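Local coordinates for Uly1 (Catenovulum maritimum, PDB 7DRQ), which is an ulvan lyase of polysaccharide lyase family 24 from a marine bacterium, probably cleaving the algal polysaccharide ulvan on a calcium-binding beta-propeller scaffold, at residues A[95-109]-A[127-140]. Residues are numbered along the deposited sequence; the frame is centred on the assembly and turned at random.
Sequences HTGFEGRWWVGETHN and DMHAYRENTDTGGN
D127 meets H95, T96 and N109 with its carboxylate, just past strand 122-126, where two long loops of the beta-propeller lie against each other. H95 ND1 (2.9 Å) and N109 ND2 reach D127 OD1 from opposite faces of the carboxylate, while OD2 takes the T96 backbone N on its syn lone pair and a further bond from H93, so the group is fixed in rotation. Next, H129 carries its CG anti to the backbone N (chi1 -171°), which lays the imidazole face to face on H108, centroids 3.6 Å apart. Its ND1 bonds almost straight to E106 OE2 (2.7 Å), in the imidazole plane but from above that of the carboxylate; E106 OE1 holds H108 ND1, tying both stacked rings to one acid. Y131 then brings its OH to N109 ND2 (3.0 Å), and two waters link that hydroxyl to T96, G97, G100, E99 and E106. At D136 the backbone O accepts from R101 NH1 (2.9 Å), which also bonds E99 O, while R101 NH2 reaches R28 O; G138 CA lies over one guanidinium face. A leucine in place of R101 would probably leave the carbonyls of E99, D136 and R28 without their guanidinium donors, freeing the loop at 136-138 to shift. Finally N140 sets its OD1 at the edge of the W103 ring, 3.6 Å from CZ3.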
ATOM      1  N   HIS A  95     -13.481  -5.482  11.029  1.00 14.59           N
ATOM      2  CA  HIS A  95     -13.537  -5.465   9.566  1.00  9.64           C
ATOM      3  C   HIS A  95     -14.982  -5.546   9.087  1.00 11.10           C
ATOM      4  O   HIS A  95     -15.718  -6.463   9.467  1.00 12.72           O
ATOM      5  CB  HIS A  95     -12.718  -6.649   9.027  1.00 11.03           C
ATOM      6  CG  HIS A  95     -12.687  -6.751   7.531  1.00 11.22           C
ATOM      7  ND1 HIS A  95     -12.412  -5.677   6.709  1.00 12.44           N
ATOM      8  CD2 HIS A  95     -12.868  -7.817   6.712  1.00 11.30           C
ATOM      9  CE1 HIS A  95     -12.440  -6.074   5.446  1.00 12.95           C
ATOM     10  NE2 HIS A  95     -12.717  -7.367   5.422  1.00 12.33           N
ATOM     11  N   THR A  96     -15.401  -4.576   8.264  1.00 12.16           N
ATOM     12  CA  THR A  96     -16.777  -4.541   7.784  1.00 12.59           C
ATOM     13  C   THR A  96     -16.948  -5.239   6.440  1.00 16.01           C
ATOM     14  O   THR A  96     -18.051  -5.238   5.892  1.00 11.88           O
ATOM     15  CB  THR A  96     -17.288  -3.089   7.714  1.00 16.35           C
ATOM     16  OG1 THR A  96     -16.437  -2.297   6.871  1.00 13.19           O
ATOM     17  CG2 THR A  96     -17.319  -2.486   9.110  1.00 16.10           C
ATOM     18  N   GLY A  97     -15.892  -5.852   5.909  1.00 11.93           N
ATOM     19  CA  GLY A  97     -16.034  -6.704   4.745  1.00 13.76           C
ATOM     20  C   GLY A  97     -16.325  -5.915   3.484  1.00 13.74           C
ATOM     21  O   GLY A  97     -15.911  -4.758   3.318  1.00 15.08           O
ATOM     22  N   PHE A  98     -17.072  -6.549   2.584  1.00 14.06           N
ATOM     23  CA  PHE A  98     -17.438  -5.907   1.330  1.00 14.18           C
ATOM     24  C   PHE A  98     -18.673  -5.042   1.554  1.00 14.13           C
ATOM     25  O   PHE A  98     -19.777  -5.565   1.732  1.00 14.28           O
ATOM     26  CB  PHE A  98     -17.699  -6.938   0.235  1.00 15.06           C
ATOM     27  CG  PHE A  98     -17.905  -6.312  -1.121  1.00 15.16           C
ATOM     28  CD1 PHE A  98     -16.816  -6.023  -1.931  1.00 17.24           C
ATOM     29  CD2 PHE A  98     -19.177  -5.982  -1.567  1.00 19.52           C
ATOM     30  CE1 PHE A  98     -16.990  -5.433  -3.177  1.00 19.36           C
ATOM     31  CE2 PHE A  98     -19.362  -5.381  -2.813  1.00 18.23           C
ATOM     32  CZ  PHE A  98     -18.270  -5.105  -3.616  1.00 19.79           C
ATOM     33  N   GLU A  99     -18.480  -3.722   1.548  1.00 12.97           N
ATOM     34  CA  GLU A  99     -19.563  -2.746   1.698  1.00 14.25           C
ATOM     35  C   GLU A  99     -20.495  -3.107   2.853  1.00 16.81           C
ATOM     36  O   GLU A  99     -21.721  -3.119   2.720  1.00 16.56           O
ATOM     37  CB  GLU A  99     -20.338  -2.597   0.379  1.00 15.08           C
ATOM     38  CG  GLU A  99     -19.462  -2.065  -0.771  1.00 16.84           C
ATOM     39  CD  GLU A  99     -20.160  -2.072  -2.124  1.00 22.13           C
ATOM     40  OE1 GLU A  99     -19.505  -1.756  -3.139  1.00 20.00           O
ATOM     41  OE2 GLU A  99     -21.354  -2.413  -2.171  1.00 20.80           O
ATOM     42  N   GLY A 100     -19.900  -3.423   4.002  1.00 14.78           N
ATOM     43  CA  GLY A 100     -20.652  -3.720   5.201  1.00 16.29           C
ATOM     44  C   GLY A 100     -20.978  -5.185   5.401  1.00 14.51           C
ATOM     45  O   GLY A 100     -21.346  -5.576   6.517  1.00 14.63           O
ATOM     46  N   ARG A 101     -20.855  -6.006   4.352  1.00 13.65           N
ATOM     47  CA  ARG A 101     -21.116  -7.442   4.435  1.00 12.98           C
ATOM     48  C   ARG A 101     -19.867  -8.079   5.009  1.00 13.91           C
ATOM     49  O   ARG A 101     -18.973  -8.513   4.283  1.00 15.02           O
ATOM     50  CB  ARG A 101     -21.463  -8.019   3.070  1.00 16.35           C
ATOM     51  CG  ARG A 101     -22.867  -7.658   2.595  1.00 17.00           C
ATOM     52  CD  ARG A 101     -22.949  -6.231   2.047  1.00 16.73           C
ATOM     53  NE  ARG A 101     -24.090  -6.079   1.142  1.00 17.24           N
ATOM     54  CZ  ARG A 101     -24.493  -4.917   0.631  1.00 25.98           C
ATOM     55  NH1 ARG A 101     -23.846  -3.797   0.927  1.00 21.22           N
ATOM     56  NH2 ARG A 101     -25.539  -4.874  -0.194  1.00 21.89           N
ATOM     57  N   TRP A 102     -19.820  -8.139   6.342  1.00 15.82           N
ATOM     58  CA  TRP A 102     -18.580  -8.438   7.041  1.00 15.62           C
ATOM     59  C   TRP A 102     -18.149  -9.888   6.875  1.00 15.13           C
ATOM     60  O   TRP A 102     -16.996 -10.207   7.172  1.00 16.21           O
ATOM     61  CB  TRP A 102     -18.724  -8.096   8.526  1.00 15.34           C
ATOM     62  CG  TRP A 102     -19.965  -8.663   9.156  1.00 15.44           C
ATOM     63  CD1 TRP A 102     -21.150  -8.016   9.356  1.00 13.67           C
ATOM     64  CD2 TRP A 102     -20.145  -9.997   9.660  1.00 13.07           C
ATOM     65  NE1 TRP A 102     -22.056  -8.861   9.953  1.00 16.77           N
ATOM     66  CE2 TRP A 102     -21.466 -10.082  10.150  1.00 17.08           C
ATOM     67  CE3 TRP A 102     -19.319 -11.125   9.747  1.00 13.15           C
ATOM     68  CZ2 TRP A 102     -21.979 -11.252  10.719  1.00 19.29           C
ATOM     69  CZ3 TRP A 102     -19.832 -12.286  10.309  1.00 18.39           C
ATOM     70  CH2 TRP A 102     -21.153 -12.337  10.787  1.00 17.80           C
ATOM     71  N   TRP A 103     -19.041 -10.764   6.409  1.00 14.86           N
ATOM     72  CA  TRP A 103     -18.690 -12.154   6.124  1.00 13.94           C
ATOM     73  C   TRP A 103     -18.069 -12.335   4.739  1.00 14.25           C
ATOM     74  O   TRP A 103     -17.757 -13.470   4.359  1.00 14.74           O
ATOM     75  CB  TRP A 103     -19.933 -13.046   6.263  1.00 14.14           C
ATOM     76  CG  TRP A 103     -21.033 -12.567   5.362  1.00 13.42           C
ATOM     77  CD1 TRP A 103     -21.262 -12.961   4.082  1.00 16.52           C
ATOM     78  CD2 TRP A 103     -22.009 -11.555   5.654  1.00 16.50           C
ATOM     79  NE1 TRP A 103     -22.333 -12.279   3.558  1.00 16.18           N
ATOM     80  CE2 TRP A 103     -22.809 -11.405   4.500  1.00 15.05           C
ATOM     81  CE3 TRP A 103     -22.291 -10.770   6.779  1.00 15.15           C
ATOM     82  CZ2 TRP A 103     -23.873 -10.502   4.434  1.00 17.29           C
ATOM     83  CZ3 TRP A 103     -23.354  -9.866   6.711  1.00 15.49           C
ATOM     84  CH2 TRP A 103     -24.129  -9.744   5.544  1.00 15.90           C
ATOM     85  N   VAL A 104     -17.884 -11.263   3.969  1.00 13.93           N
ATOM     86  CA  VAL A 104     -17.131 -11.317   2.721  1.00 12.93           C
ATOM     87  C   VAL A 104     -15.871 -10.486   2.904  1.00 13.97           C
ATOM     88  O   VAL A 104     -15.935  -9.251   2.968  1.00 14.69           O
ATOM     89  CB  VAL A 104     -17.945 -10.819   1.518  1.00 14.87           C
ATOM     90  CG1 VAL A 104     -17.087 -10.913   0.258  1.00 15.93           C
ATOM     91  CG2 VAL A 104     -19.214 -11.635   1.363  1.00 14.62           C
ATOM     92  N   GLY A 105     -14.724 -11.157   2.944  1.00 15.18           N
ATOM     93  CA  GLY A 105     -13.470 -10.467   3.215  1.00 13.69           C
ATOM     94  C   GLY A 105     -13.060  -9.555   2.070  1.00 13.32           C
ATOM     95  O   GLY A 105     -13.250  -9.865   0.891  1.00 15.04           O
ATOM     96  N   GLU A 106     -12.462  -8.421   2.424  1.00 12.52           N
ATOM     97  CA  GLU A 106     -12.233  -7.337   1.471  1.00 10.82           C
ATOM     98  C   GLU A 106     -10.790  -6.848   1.641  1.00 13.18           C
ATOM     99  O   GLU A 106     -10.496  -6.043   2.528  1.00 13.30           O
ATOM    100  CB  GLU A 106     -13.293  -6.249   1.707  1.00 16.21           C
ATOM    101  CG  GLU A 106     -13.062  -4.856   1.184  1.00 17.81           C
ATOM    102  CD  GLU A 106     -12.852  -4.742  -0.315  1.00 14.97           C
ATOM    103  OE1 GLU A 106     -11.810  -5.220  -0.782  1.00 15.39           O
ATOM    104  OE2 GLU A 106     -13.686  -4.105  -1.015  1.00 16.94           O
ATOM    105  N   THR A 107      -9.872  -7.348   0.800  1.00 14.04           N
ATOM    106  CA  THR A 107      -8.454  -7.053   1.001  1.00 11.93           C
ATOM    107  C   THR A 107      -8.055  -5.641   0.579  1.00 12.42           C
ATOM    108  O   THR A 107      -6.896  -5.271   0.789  1.00 12.38           O
ATOM    109  CB  THR A 107      -7.560  -8.080   0.282  1.00 11.91           C
ATOM    110  OG1 THR A 107      -7.997  -8.270  -1.072  1.00 13.41           O
ATOM    111  CG2 THR A 107      -7.571  -9.432   1.029  1.00 11.56           C
ATOM    112  N   HIS A 108      -8.957  -4.838  -0.003  1.00 11.23           N
ATOM    113  CA  HIS A 108      -8.639  -3.420  -0.135  1.00 13.60           C
ATOM    114  C   HIS A 108      -8.503  -2.769   1.230  1.00 12.82           C
ATOM    115  O   HIS A 108      -7.788  -1.771   1.377  1.00 12.57           O
ATOM    116  CB  HIS A 108      -9.724  -2.665  -0.910  1.00 11.72           C
ATOM    117  CG  HIS A 108      -9.791  -3.018  -2.363  1.00 13.58           C
ATOM    118  ND1 HIS A 108     -10.526  -4.088  -2.834  1.00 13.47           N
ATOM    119  CD2 HIS A 108      -9.235  -2.433  -3.450  1.00 14.56           C
ATOM    120  CE1 HIS A 108     -10.405  -4.152  -4.150  1.00 15.55           C
ATOM    121  NE2 HIS A 108      -9.634  -3.154  -4.548  1.00 15.07           N
ATOM    122  N   ASN A 109      -9.219  -3.291   2.218  1.00  9.71           N
ATOM    123  CA  ASN A 109      -9.523  -2.571   3.451  1.00 11.59           C
ATOM    124  C   ASN A 109      -8.451  -2.779   4.508  1.00 11.24           C
ATOM    125  O   ASN A 109      -8.731  -3.175   5.637  1.00 13.69           O
ATOM    126  CB  ASN A 109     -10.888  -3.006   3.970  1.00 13.95           C
ATOM    127  CG  ASN A 109     -12.021  -2.480   3.123  1.00 17.10           C
ATOM    128  OD1 ASN A 109     -11.847  -2.209   1.934  1.00 15.40           O
ATOM    129  ND2 ASN A 109     -13.203  -2.354   3.727  1.00 16.03           N
ATOM    130  N   ASP A 127      -9.850   0.021   6.894  1.00 11.42           N
ATOM    131  CA  ASP A 127     -11.151  -0.543   6.543  1.00 13.23           C
ATOM    132  C   ASP A 127     -11.922   0.370   5.597  1.00 11.64           C
ATOM    133  O   ASP A 127     -13.100   0.660   5.810  1.00 14.55           O
ATOM    134  CB  ASP A 127     -11.979  -0.866   7.787  1.00 14.38           C
ATOM    135  CG  ASP A 127     -12.935  -2.024   7.547  1.00 10.86           C
ATOM    136  OD1 ASP A 127     -12.717  -2.781   6.576  1.00 12.34           O
ATOM    137  OD2 ASP A 127     -13.900  -2.185   8.320  1.00 14.23           O
HETATM  138  N   MSE A 128     -11.236   0.827   4.551  1.00 11.58           N
HETATM  139  CA  MSE A 128     -11.791   1.765   3.571  1.00 12.54           C
HETATM  140  C   MSE A 128     -11.667   1.270   2.139  1.00 14.70           C
HETATM  141  O   MSE A 128     -10.595   0.845   1.709  1.00 15.38           O
HETATM  142  CB  MSE A 128     -11.079   3.107   3.695  1.00 12.38           C
HETATM  143  CG  MSE A 128     -11.245   3.764   5.035  1.00 10.97           C
HETATM  144 SE   MSE A 128     -10.549   5.550   4.945  0.78 13.98          SE
HETATM  145  CE  MSE A 128      -8.810   5.226   5.796  1.00 13.01           C
ATOM    146  N   HIS A 129     -12.770   1.322   1.395  1.00 12.86           N
ATOM    147  CA  HIS A 129     -12.706   1.109  -0.051  1.00 11.61           C
ATOM    148  C   HIS A 129     -13.678   2.087  -0.717  1.00 11.75           C
ATOM    149  O   HIS A 129     -14.765   1.706  -1.166  1.00 15.33           O
ATOM    150  CB  HIS A 129     -13.005  -0.340  -0.440  1.00 13.26           C
ATOM    151  CG  HIS A 129     -12.748  -0.632  -1.887  1.00 16.60           C
ATOM    152  ND1 HIS A 129     -12.917  -1.886  -2.436  1.00 16.81           N
ATOM    153  CD2 HIS A 129     -12.318   0.165  -2.895  1.00 13.41           C
ATOM    154  CE1 HIS A 129     -12.624  -1.843  -3.724  1.00 17.23           C
ATOM    155  NE2 HIS A 129     -12.255  -0.613  -4.028  1.00 15.72           N
ATOM    156  N   ALA A 130     -13.260   3.354  -0.784  1.00 13.47           N
ATOM    157  CA  ALA A 130     -14.007   4.401  -1.485  1.00 12.84           C
ATOM    158  C   ALA A 130     -15.427   4.562  -0.938  1.00 15.19           C
ATOM    159  O   ALA A 130     -16.383   4.772  -1.690  1.00 15.82           O
ATOM    160  CB  ALA A 130     -14.032   4.130  -2.991  1.00 12.72           C
ATOM    161  N   TYR A 131     -15.573   4.491   0.379  1.00 15.70           N
ATOM    162  CA  TYR A 131     -16.908   4.640   0.938  1.00 14.20           C
ATOM    163  C   TYR A 131     -17.284   6.116   1.022  1.00 13.48           C
ATOM    164  O   TYR A 131     -16.428   7.004   1.009  1.00 13.34           O
ATOM    165  CB  TYR A 131     -17.003   3.971   2.311  1.00 13.59           C
ATOM    166  CG  TYR A 131     -16.643   2.500   2.254  1.00 12.61           C
ATOM    167  CD1 TYR A 131     -17.085   1.701   1.210  1.00 14.10           C
ATOM    168  CD2 TYR A 131     -15.837   1.924   3.225  1.00 12.50           C
ATOM    169  CE1 TYR A 131     -16.754   0.345   1.140  1.00 13.77           C
ATOM    170  CE2 TYR A 131     -15.490   0.576   3.164  1.00 13.06           C
ATOM    171  CZ  TYR A 131     -15.946  -0.203   2.121  1.00 14.27           C
ATOM    172  OH  TYR A 131     -15.609  -1.532   2.060  1.00 13.89           O
ATOM    173  N   ARG A 132     -18.592   6.367   1.086  1.00 14.10           N
ATOM    174  CA  ARG A 132     -19.150   7.713   1.122  1.00 14.71           C
ATOM    175  C   ARG A 132     -20.354   7.698   2.049  1.00 11.74           C
ATOM    176  O   ARG A 132     -20.808   6.642   2.486  1.00 13.81           O
ATOM    177  CB  ARG A 132     -19.552   8.200  -0.284  1.00 17.43           C
ATOM    178  CG  ARG A 132     -20.147   7.106  -1.140  1.00 18.50           C
ATOM    179  CD  ARG A 132     -20.273   7.510  -2.611  1.00 25.38           C
ATOM    180  NE  ARG A 132     -20.317   6.327  -3.479  1.00 32.65           N
ATOM    181  CZ  ARG A 132     -21.407   5.594  -3.701  1.00 36.70           C
ATOM    182  NH1 ARG A 132     -22.562   5.911  -3.124  1.00 31.68           N
ATOM    183  NH2 ARG A 132     -21.348   4.539  -4.503  1.00 34.80           N
ATOM    184  N   GLU A 133     -20.893   8.888   2.340  1.00 13.12           N
ATOM    185  CA  GLU A 133     -21.961   8.959   3.336  1.00 15.36           C
ATOM    186  C   GLU A 133     -23.191   8.166   2.911  1.00 16.29           C
ATOM    187  O   GLU A 133     -23.932   7.672   3.769  1.00 20.89           O
ATOM    188  CB  GLU A 133     -22.332  10.414   3.622  1.00 15.36           C
ATOM    189  CG  GLU A 133     -22.990  11.139   2.470  1.00 15.24           C
ATOM    190  CD  GLU A 133     -23.146  12.607   2.773  1.00 21.03           C
ATOM    191  OE1 GLU A 133     -23.228  12.939   3.972  1.00 19.59           O
ATOM    192  OE2 GLU A 133     -23.164  13.421   1.831  1.00 21.14           O
ATOM    193  N   ASN A 134     -23.420   8.012   1.605  1.00 16.24           N
ATOM    194  CA  ASN A 134     -24.571   7.257   1.132  1.00 19.68           C
ATOM    195  C   ASN A 134     -24.175   5.888   0.585  1.00 17.79           C
ATOM    196  O   ASN A 134     -24.898   5.318  -0.237  1.00 17.62           O
ATOM    197  CB  ASN A 134     -25.352   8.065   0.092  1.00 18.65           C
ATOM    198  CG  ASN A 134     -24.561   8.318  -1.166  1.00 23.88           C
ATOM    199  OD1 ASN A 134     -23.330   8.252  -1.167  1.00 27.50           O
ATOM    200  ND2 ASN A 134     -25.263   8.588  -2.259  1.00 26.89           N
ATOM    201  N   THR A 135     -23.037   5.351   1.023  1.00 17.20           N
ATOM    202  CA  THR A 135     -22.714   3.959   0.734  1.00 16.53           C
ATOM    203  C   THR A 135     -23.810   3.059   1.297  1.00 16.90           C
ATOM    204  O   THR A 135     -24.266   3.241   2.427  1.00 17.71           O
ATOM    205  CB  THR A 135     -21.346   3.593   1.332  1.00 16.59           C
ATOM    206  OG1 THR A 135     -20.307   4.202   0.557  1.00 15.56           O
ATOM    207  CG2 THR A 135     -21.127   2.084   1.352  1.00 15.04           C
ATOM    208  N   ASP A 136     -24.250   2.096   0.489  1.00 18.25           N
ATOM    209  CA  ASP A 136     -25.361   1.224   0.851  1.00 23.01           C
ATOM    210  C   ASP A 136     -24.790  -0.028   1.498  1.00 19.00           C
ATOM    211  O   ASP A 136     -24.261  -0.907   0.808  1.00 20.66           O
ATOM    212  CB  ASP A 136     -26.204   0.885  -0.382  1.00 24.62           C
ATOM    213  CG  ASP A 136     -27.377  -0.038  -0.062  1.00 28.02           C
ATOM    214  OD1 ASP A 136     -27.601  -0.351   1.123  1.00 23.28           O
ATOM    215  OD2 ASP A 136     -28.089  -0.445  -1.008  1.00 31.70           O
ATOM    216  N   THR A 137     -24.899  -0.119   2.817  1.00 18.70           N
ATOM    217  CA  THR A 137     -24.343  -1.275   3.508  1.00 18.99           C
ATOM    218  C   THR A 137     -25.275  -2.476   3.511  1.00 23.18           C
ATOM    219  O   THR A 137     -24.961  -3.470   4.174  1.00 19.87           O
ATOM    220  CB  THR A 137     -23.980  -0.924   4.954  1.00 22.30           C
ATOM    221  OG1 THR A 137     -25.179  -0.707   5.708  1.00 19.13           O
ATOM    222  CG2 THR A 137     -23.101   0.323   5.006  1.00 21.69           C
ATOM    223  N   GLY A 138     -26.401  -2.401   2.804  1.00 25.05           N
ATOM    224  CA  GLY A 138     -27.336  -3.512   2.772  1.00 25.20           C
ATOM    225  C   GLY A 138     -27.881  -3.891   4.128  1.00 24.92           C
ATOM    226  O   GLY A 138     -28.137  -5.073   4.375  1.00 23.39           O
ATOM    227  N   GLY A 139     -28.059  -2.918   5.021  1.00 23.05           N
ATOM    228  CA  GLY A 139     -28.562  -3.190   6.349  1.00 25.90           C
ATOM    229  C   GLY A 139     -27.516  -3.595   7.360  1.00 23.97           C
ATOM    230  O   GLY A 139     -27.875  -4.101   8.430  1.00 26.88           O
ATOM    231  N   ASN A 140     -26.237  -3.397   7.061  1.00 20.10           N
ATOM    232  CA  ASN A 140     -25.150  -3.788   7.954  1.00 21.55           C
ATOM    233  C   ASN A 140     -24.439  -2.523   8.425  1.00 24.61           C
ATOM    234  O   ASN A 140     -23.365  -2.170   7.941  1.00 25.49           O
ATOM    235  CB  ASN A 140     -24.190  -4.735   7.256  1.00 20.81           C
ATOM    236  CG  ASN A 140     -24.859  -6.008   6.795  1.00 17.35           C
ATOM    237  OD1 ASN A 140     -25.122  -6.908   7.592  1.00 19.87           O
ATOM    238  ND2 ASN A 140     -25.151  -6.086   5.497  1.00 20.86           N
TER
HETATM  239  O   HOH W   1     -17.076  -2.563   4.431  1.00 16.43           O
HETATM  240  O   HOH W   2     -15.962  -2.915  -0.263  1.00 16.41           O
HETATM  241  O   HOH W   3     -23.547  -1.200  -1.739  1.00 26.13           O
HETATM  242  O   HOH W   4     -26.012  -2.350  -2.100  1.00 30.25           O
HETATM  243  O   HOH W   5     -24.619  -6.811  10.122  1.00 29.99           O
HETATM  244  O   HOH W   6      -8.046   0.876   1.458  1.00 12.76           O